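Local coordinates for protein flavin-dependent thymidylate synthase (Thermus thermophilus, PDB 6J61) that probably catalyses the FAD- and NADPH-dependent reductive methylation of dUMP to dTMP, taking the methyl group from methylenetetrahydrofolate, and works as a homotetramer, at residues Arg198-Ala201 with Glu202-Glu206; Lys182-Ala186 with Pro187-Trp191. All coordinates share one frame; numbering follows the deposited sequence.

Contact 1 of 2, residues Arg198-Ala201 with Glu202-Glu206; sequences RAIA and EIVKE
Ile200 and Val204 sit one turn apart on the same flank of helix 191-207, and their branched side chains meet at an oblique angle through one methyl each, Ile200 CG2 lying 4.2 Å from Val204 CG2. Val204 presents that methyl because CG1 takes the place anti to the backbone N (chi1 173°), which leaves CG2 beside the N and over the previous turn, 3.4 Å from Ile200 O. Ile203, on the next face of the helix, runs CG1 back along the helix to 3.5 Å from Ala199 O, so it too lies against the carbonyls of the turn before. Beneath these side chains the backbone forms four consecutive i to i+4 hydrogen bonds, all fairly straight; Val204 N reaches Ile200 O at 2.9 Å and Lys205 N reaches Ala201 O at 2.8 Å. Ile200 and Val204 face Leu177 of helix 174-184, Ala199 and Ile203 face Ile7 and Val15 of the sheet, and Ala201 and Val204 touch Trp212 of helix 209-220. Glu202 and Lys205 are exposed, the lysine a fully extended chain that also touches Trp212; Arg198 is exposed too, its NE hydrogen-bonded to Gln195. The chemistry implies an amphipathic helix: backbone polar groups are paired internally, hydrocarbon branches fill the buried sides, and charge is kept to the solvent-exposed one.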
ATOM      1  N   ARG A 198     -11.611  12.051  17.710  1.00 36.86           N
ATOM      2  CA  ARG A 198     -11.283  12.699  18.978  1.00 39.56           C
ATOM      3  C   ARG A 198     -10.958  11.621  20.017  1.00 38.24           C
ATOM      4  O   ARG A 198      -9.967  11.708  20.751  1.00 37.67           O
ATOM      5  CB  ARG A 198     -12.451  13.564  19.478  1.00 41.80           C
ATOM      6  CG  ARG A 198     -12.724  14.820  18.656  1.00 47.15           C
ATOM      7  CD  ARG A 198     -13.233  15.950  19.562  1.00 54.52           C
ATOM      8  NE  ARG A 198     -14.500  16.538  19.113  1.00 62.02           N
ATOM      9  CZ  ARG A 198     -14.615  17.541  18.240  1.00 64.54           C
ATOM     10  NH1 ARG A 198     -13.530  18.095  17.703  1.00 63.63           N
ATOM     11  NH2 ARG A 198     -15.823  17.993  17.904  1.00 64.07           N
ATOM     12  N   ALA A 199     -11.801  10.600  20.068  1.00 36.66           N
ATOM     13  CA  ALA A 199     -11.597   9.502  20.991  1.00 35.39           C
ATOM     14  C   ALA A 199     -10.200   8.913  20.781  1.00 35.20           C
ATOM     15  O   ALA A 199      -9.420   8.755  21.722  1.00 33.65           O
ATOM     16  CB  ALA A 199     -12.654   8.440  20.754  1.00 35.08           C
ATOM     17  N   ILE A 200      -9.891   8.592  19.534  1.00 34.54           N
ATOM     18  CA  ILE A 200      -8.604   8.012  19.212  1.00 36.50           C
ATOM     19  C   ILE A 200      -7.465   8.945  19.587  1.00 37.46           C
ATOM     20  O   ILE A 200      -6.470   8.522  20.179  1.00 35.66           O
ATOM     21  CB  ILE A 200      -8.534   7.659  17.713  1.00 37.22           C
ATOM     22  CG1 ILE A 200      -9.513   6.521  17.433  1.00 38.19           C
ATOM     23  CG2 ILE A 200      -7.111   7.278  17.310  1.00 34.37           C
ATOM     24  CD1 ILE A 200      -9.504   6.047  16.016  1.00 42.95           C
ATOM     25  N   ALA A 201      -7.622  10.218  19.241  1.00 38.60           N
ATOM     26  CA  ALA A 201      -6.606  11.218  19.534  1.00 38.79           C
ATOM     27  C   ALA A 201      -6.292  11.184  21.029  1.00 38.94           C
ATOM     28  O   ALA A 201      -5.124  11.202  21.444  1.00 38.59           O
ATOM     29  CB  ALA A 201      -7.110  12.595  19.127  1.00 38.27           C
ATOM     30  N   GLU A 202      -7.340  11.119  21.838  1.00 37.80           N
ATOM     31  CA  GLU A 202      -7.155  11.075  23.277  1.00 41.29           C
ATOM     32  C   GLU A 202      -6.284   9.886  23.682  1.00 41.61           C
ATOM     33  O   GLU A 202      -5.344  10.030  24.464  1.00 43.51           O
ATOM     34  CB  GLU A 202      -8.505  10.985  23.982  1.00 42.69           C
ATOM     35  CG  GLU A 202      -8.499  11.615  25.350  1.00 48.78           C
ATOM     36  CD  GLU A 202      -8.171  13.099  25.296  1.00 52.22           C
ATOM     37  OE1 GLU A 202      -8.952  13.861  24.676  1.00 51.68           O
ATOM     38  OE2 GLU A 202      -7.128  13.497  25.867  1.00 54.31           O
ATOM     39  N   ILE A 203      -6.584   8.711  23.140  1.00 40.54           N
ATOM     40  CA  ILE A 203      -5.811   7.533  23.489  1.00 39.67           C
ATOM     41  C   ILE A 203      -4.366   7.662  23.046  1.00 40.95           C
ATOM     42  O   ILE A 203      -3.461   7.266  23.768  1.00 42.68           O
ATOM     43  CB  ILE A 203      -6.410   6.252  22.871  1.00 37.74           C
ATOM     44  CG1 ILE A 203      -7.840   6.063  23.353  1.00 35.12           C
ATOM     45  CG2 ILE A 203      -5.595   5.043  23.284  1.00 34.45           C
ATOM     46  CD1 ILE A 203      -8.536   4.905  22.694  1.00 38.55           C
ATOM     47  N   VAL A 204      -4.142   8.224  21.865  1.00 40.49           N
ATOM     48  CA  VAL A 204      -2.780   8.373  21.367  1.00 40.35           C
ATOM     49  C   VAL A 204      -1.999   9.395  22.199  1.00 39.87           C
ATOM     50  O   VAL A 204      -0.823   9.186  22.513  1.00 37.90           O
ATOM     51  CB  VAL A 204      -2.784   8.765  19.856  1.00 40.62           C
ATOM     52  CG1 VAL A 204      -1.380   9.081  19.371  1.00 40.81           C
ATOM     53  CG2 VAL A 204      -3.345   7.615  19.037  1.00 39.72           C
ATOM     54  N   LYS A 205      -2.660  10.486  22.572  1.00 40.33           N
ATOM     55  CA  LYS A 205      -2.021  11.522  23.378  1.00 41.83           C
ATOM     56  C   LYS A 205      -1.449  10.955  24.683  1.00 41.95           C
ATOM     57  O   LYS A 205      -0.338  11.303  25.079  1.00 42.11           O
ATOM     58  CB  LYS A 205      -3.014  12.636  23.681  1.00 42.05           C
ATOM     59  CG  LYS A 205      -2.425  13.787  24.462  1.00 45.79           C
ATOM     60  CD  LYS A 205      -3.463  14.896  24.645  1.00 50.33           C
ATOM     61  CE  LYS A 205      -2.912  16.074  25.449  1.00 51.78           C
ATOM     62  NZ  LYS A 205      -3.887  17.211  25.518  1.00 54.56           N
ATOM     63  N   GLU A 206      -2.195  10.078  25.346  1.00 41.69           N
ATOM     64  CA  GLU A 206      -1.706   9.475  26.584  1.00 42.83           C
ATOM     65  C   GLU A 206      -0.610   8.433  26.350  1.00 40.97           C
ATOM     66  O   GLU A 206       0.340   8.356  27.120  1.00 39.84           O
ATOM     67  CB  GLU A 206      -2.855   8.823  27.362  1.00 46.39           C
ATOM     68  CG  GLU A 206      -3.439   9.689  28.493  1.00 53.18           C
ATOM     69  CD  GLU A 206      -2.546   9.748  29.742  1.00 55.35           C
ATOM     70  OE1 GLU A 206      -2.349   8.696  30.394  1.00 58.17           O
ATOM     71  OE2 GLU A 206      -2.046  10.845  30.075  1.00 55.86           O
TER

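Contact 2 of 2, residues Lys182-Ala186 with Pro187-Trp191; sequences KLRLA and PEAQW. With PO4 (phosphate ion), chain F.
Ala189 folds back under the end of helix 174-184, its methyl CB 3.4 Å from Ala186 O and 3.6 Å from Leu183 O. The turn is closed by Ala189 N, which donates to Ala186 O at 3.1 Å; the donor stands 54° out of the carbonyl plane and so does not use a lone pair. At the corner, Pro187 lays CD against Ala186 CB at 3.6 Å, while Glu188, bent at chi2, curls its carboxylate back until OE2 is 4.0 Å from Ala186 CB. Arg184 starts out away from 187-191, but its CD comes to 4.3 Å from Ala189 CB: CG lies beside the backbone N, the chain bends once at chi2 (-59°), then extends. Its NE is hydrogen-bonded to His83 NE2, and the guanidinium edge meets a phosphate probably picked up from the crystallisation liquor, Arg184 NH1 to PO4 O1 being a weak but straight bond of 3.5 Å. Farther out, the arginine packs on Ile193 and Ala197. Arg94 NH2 and Arg157 NH2 of the second subunit hydrogen-bond to Glu188 O and Gln190 OE1, so the turn and the residue after it lie at a subunit interface. Leu183 touches FAD. A type I beta turn from Ala186 to Ala189 thus follows the helix that carries Arg184, the predicted dUMP-activating residue, in a ThyX active site shared between subunits.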
ATOM      1  N   LYS A 182      -5.428  13.917  11.281  1.00 34.23           N
ATOM      2  CA  LYS A 182      -5.343  15.218  10.631  1.00 33.70           C
ATOM      3  C   LYS A 182      -6.547  15.439   9.723  1.00 34.53           C
ATOM      4  O   LYS A 182      -7.090  16.540   9.664  1.00 35.21           O
ATOM      5  CB  LYS A 182      -4.050  15.316   9.816  1.00 35.02           C
ATOM      6  CG  LYS A 182      -3.888  16.592   8.998  1.00 35.22           C
ATOM      7  CD  LYS A 182      -3.937  17.841   9.874  1.00 42.05           C
ATOM      8  CE  LYS A 182      -3.927  19.136   9.039  1.00 44.61           C
ATOM      9  NZ  LYS A 182      -4.164  20.369   9.858  1.00 44.75           N
ATOM     10  N   LEU A 183      -6.970  14.391   9.023  1.00 34.78           N
ATOM     11  CA  LEU A 183      -8.116  14.484   8.125  1.00 36.05           C
ATOM     12  C   LEU A 183      -9.471  14.393   8.820  1.00 36.73           C
ATOM     13  O   LEU A 183     -10.376  15.161   8.517  1.00 36.52           O
ATOM     14  CB  LEU A 183      -8.038  13.400   7.053  1.00 36.96           C
ATOM     15  CG  LEU A 183      -6.978  13.629   5.975  1.00 40.83           C
ATOM     16  CD1 LEU A 183      -6.788  12.356   5.158  1.00 39.23           C
ATOM     17  CD2 LEU A 183      -7.397  14.804   5.096  1.00 38.97           C
ATOM     18  N   ARG A 184      -9.612  13.463   9.755  1.00 37.58           N
ATOM     19  CA  ARG A 184     -10.881  13.288  10.437  1.00 37.13           C
ATOM     20  C   ARG A 184     -11.105  14.221  11.613  1.00 37.43           C
ATOM     21  O   ARG A 184     -12.210  14.299  12.161  1.00 38.03           O
ATOM     22  CB  ARG A 184     -11.022  11.838  10.868  1.00 37.81           C
ATOM     23  CG  ARG A 184     -10.889  10.898   9.700  1.00 38.12           C
ATOM     24  CD  ARG A 184     -11.934  11.186   8.632  1.00 37.06           C
ATOM     25  NE  ARG A 184     -11.673  10.399   7.436  1.00 37.04           N
ATOM     26  CZ  ARG A 184     -12.435  10.402   6.350  1.00 37.99           C
ATOM     27  NH1 ARG A 184     -13.520  11.152   6.304  1.00 36.66           N
ATOM     28  NH2 ARG A 184     -12.098   9.661   5.303  1.00 38.28           N
ATOM     29  N   LEU A 185     -10.058  14.927  12.011  1.00 36.57           N
ATOM     30  CA  LEU A 185     -10.177  15.885  13.097  1.00 36.23           C
ATOM     31  C   LEU A 185     -10.514  17.243  12.459  1.00 37.24           C
ATOM     32  O   LEU A 185     -11.054  18.133  13.104  1.00 39.38           O
ATOM     33  CB  LEU A 185      -8.861  15.950  13.877  1.00 33.05           C
ATOM     34  CG  LEU A 185      -8.892  15.712  15.392  1.00 32.95           C
ATOM     35  CD1 LEU A 185     -10.096  14.881  15.796  1.00 27.23           C
ATOM     36  CD2 LEU A 185      -7.597  15.028  15.817  1.00 28.61           C
ATOM     37  N   ALA A 186     -10.209  17.384  11.172  1.00 38.37           N
ATOM     38  CA  ALA A 186     -10.490  18.616  10.454  1.00 38.77           C
ATOM     39  C   ALA A 186     -11.980  18.886  10.492  1.00 40.85           C
ATOM     40  O   ALA A 186     -12.787  17.957  10.491  1.00 39.95           O
ATOM     41  CB  ALA A 186     -10.029  18.500   9.015  1.00 36.92           C
ATOM     42  N   PRO A 187     -12.367  20.170  10.520  1.00 43.40           N
ATOM     43  CA  PRO A 187     -13.789  20.535  10.557  1.00 43.72           C
ATOM     44  C   PRO A 187     -14.568  20.201   9.290  1.00 42.75           C
ATOM     45  O   PRO A 187     -15.786  20.331   9.261  1.00 44.31           O
ATOM     46  CB  PRO A 187     -13.765  22.037  10.869  1.00 43.99           C
ATOM     47  CG  PRO A 187     -12.440  22.492  10.321  1.00 44.61           C
ATOM     48  CD  PRO A 187     -11.507  21.357  10.692  1.00 44.35           C
ATOM     49  N   GLU A 188     -13.873  19.754   8.252  1.00 42.74           N
ATOM     50  CA  GLU A 188     -14.534  19.391   7.005  1.00 43.36           C
ATOM     51  C   GLU A 188     -15.046  17.943   7.058  1.00 43.20           C
ATOM     52  O   GLU A 188     -15.900  17.540   6.263  1.00 43.48           O
ATOM     53  CB  GLU A 188     -13.573  19.533   5.825  1.00 44.44           C
ATOM     54  CG  GLU A 188     -13.010  20.914   5.614  1.00 49.03           C
ATOM     55  CD  GLU A 188     -11.960  21.283   6.640  1.00 52.98           C
ATOM     56  OE1 GLU A 188     -12.317  21.554   7.804  1.00 54.60           O
ATOM     57  OE2 GLU A 188     -10.765  21.293   6.280  1.00 55.95           O
ATOM     58  N   ALA A 189     -14.506  17.160   7.985  1.00 41.69           N
ATOM     59  CA  ALA A 189     -14.904  15.762   8.139  1.00 40.16           C
ATOM     60  C   ALA A 189     -16.291  15.754   8.755  1.00 37.98           C
ATOM     61  O   ALA A 189     -16.628  16.669   9.497  1.00 39.58           O
ATOM     62  CB  ALA A 189     -13.903  15.032   9.055  1.00 38.88           C
ATOM     63  N   GLN A 190     -17.105  14.748   8.458  1.00 36.11           N
ATOM     64  CA  GLN A 190     -18.443  14.721   9.042  1.00 34.90           C
ATOM     65  C   GLN A 190     -18.343  14.601  10.561  1.00 34.94           C
ATOM     66  O   GLN A 190     -17.513  13.855  11.083  1.00 35.37           O
ATOM     67  CB  GLN A 190     -19.272  13.561   8.475  1.00 34.71           C
ATOM     68  CG  GLN A 190     -20.769  13.737   8.689  1.00 35.38           C
ATOM     69  CD  GLN A 190     -21.632  12.740   7.904  1.00 37.17           C
ATOM     70  OE1 GLN A 190     -21.390  12.466   6.720  1.00 36.69           O
ATOM     71  NE2 GLN A 190     -22.656  12.215   8.560  1.00 34.93           N
ATOM     72  N   TRP A 191     -19.195  15.341  11.263  1.00 34.73           N
ATOM     73  CA  TRP A 191     -19.216  15.351  12.723  1.00 35.44           C
ATOM     74  C   TRP A 191     -19.096  13.973  13.386  1.00 35.33           C
ATOM     75  O   TRP A 191     -18.293  13.795  14.307  1.00 36.75           O
ATOM     76  CB  TRP A 191     -20.497  16.035  13.236  1.00 36.49           C
ATOM     77  CG  TRP A 191     -20.520  16.235  14.731  1.00 37.18           C
ATOM     78  CD1 TRP A 191     -19.984  17.285  15.426  1.00 40.50           C
ATOM     79  CD2 TRP A 191     -21.051  15.336  15.721  1.00 36.64           C
ATOM     80  NE1 TRP A 191     -20.143  17.094  16.783  1.00 38.49           N
ATOM     81  CE2 TRP A 191     -20.795  15.907  16.990  1.00 37.47           C
ATOM     82  CE3 TRP A 191     -21.715  14.108  15.658  1.00 35.76           C
ATOM     83  CZ2 TRP A 191     -21.183  15.291  18.186  1.00 38.21           C
ATOM     84  CZ3 TRP A 191     -22.101  13.493  16.854  1.00 37.70           C
ATOM     85  CH2 TRP A 191     -21.832  14.089  18.098  1.00 38.01           C
TER
HETATM   86  P   PO4 F 302     -15.810  10.501   2.578  1.00 74.42           P
HETATM   87  O1  PO4 F 302     -15.749  11.487   3.692  1.00 74.39           O
HETATM   88  O2  PO4 F 302     -16.507  11.111   1.416  1.00 75.57           O
HETATM   89  O3  PO4 F 302     -16.547   9.294   3.025  1.00 73.36           O
HETATM   90  O4  PO4 F 302     -14.436  10.117   2.178  1.00 74.91           O

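In the fold
Coming from the N terminus, the chain passes through the antiparallel sheet and then helix 174-184, whose end enters contact 2. There it reverses through the turn and starts helix 191-207 at Trp191; contact 1 follows in the later part of that helix. The two are in series, neither nested nor crossed, and each is local, so neither closes a long loop. Their centres are about 15 Å apart, yet they touch: Leu185 CD1 lies 3.7 Å from Arg198 N, and Leu185 CD2 packs on Ala201 CB. Contact 2 thus connects two successive helices at the FAD and predicted dUMP sites, while contact 1 joins the second helix to the sheet, helix 174-184 and helix 209-220.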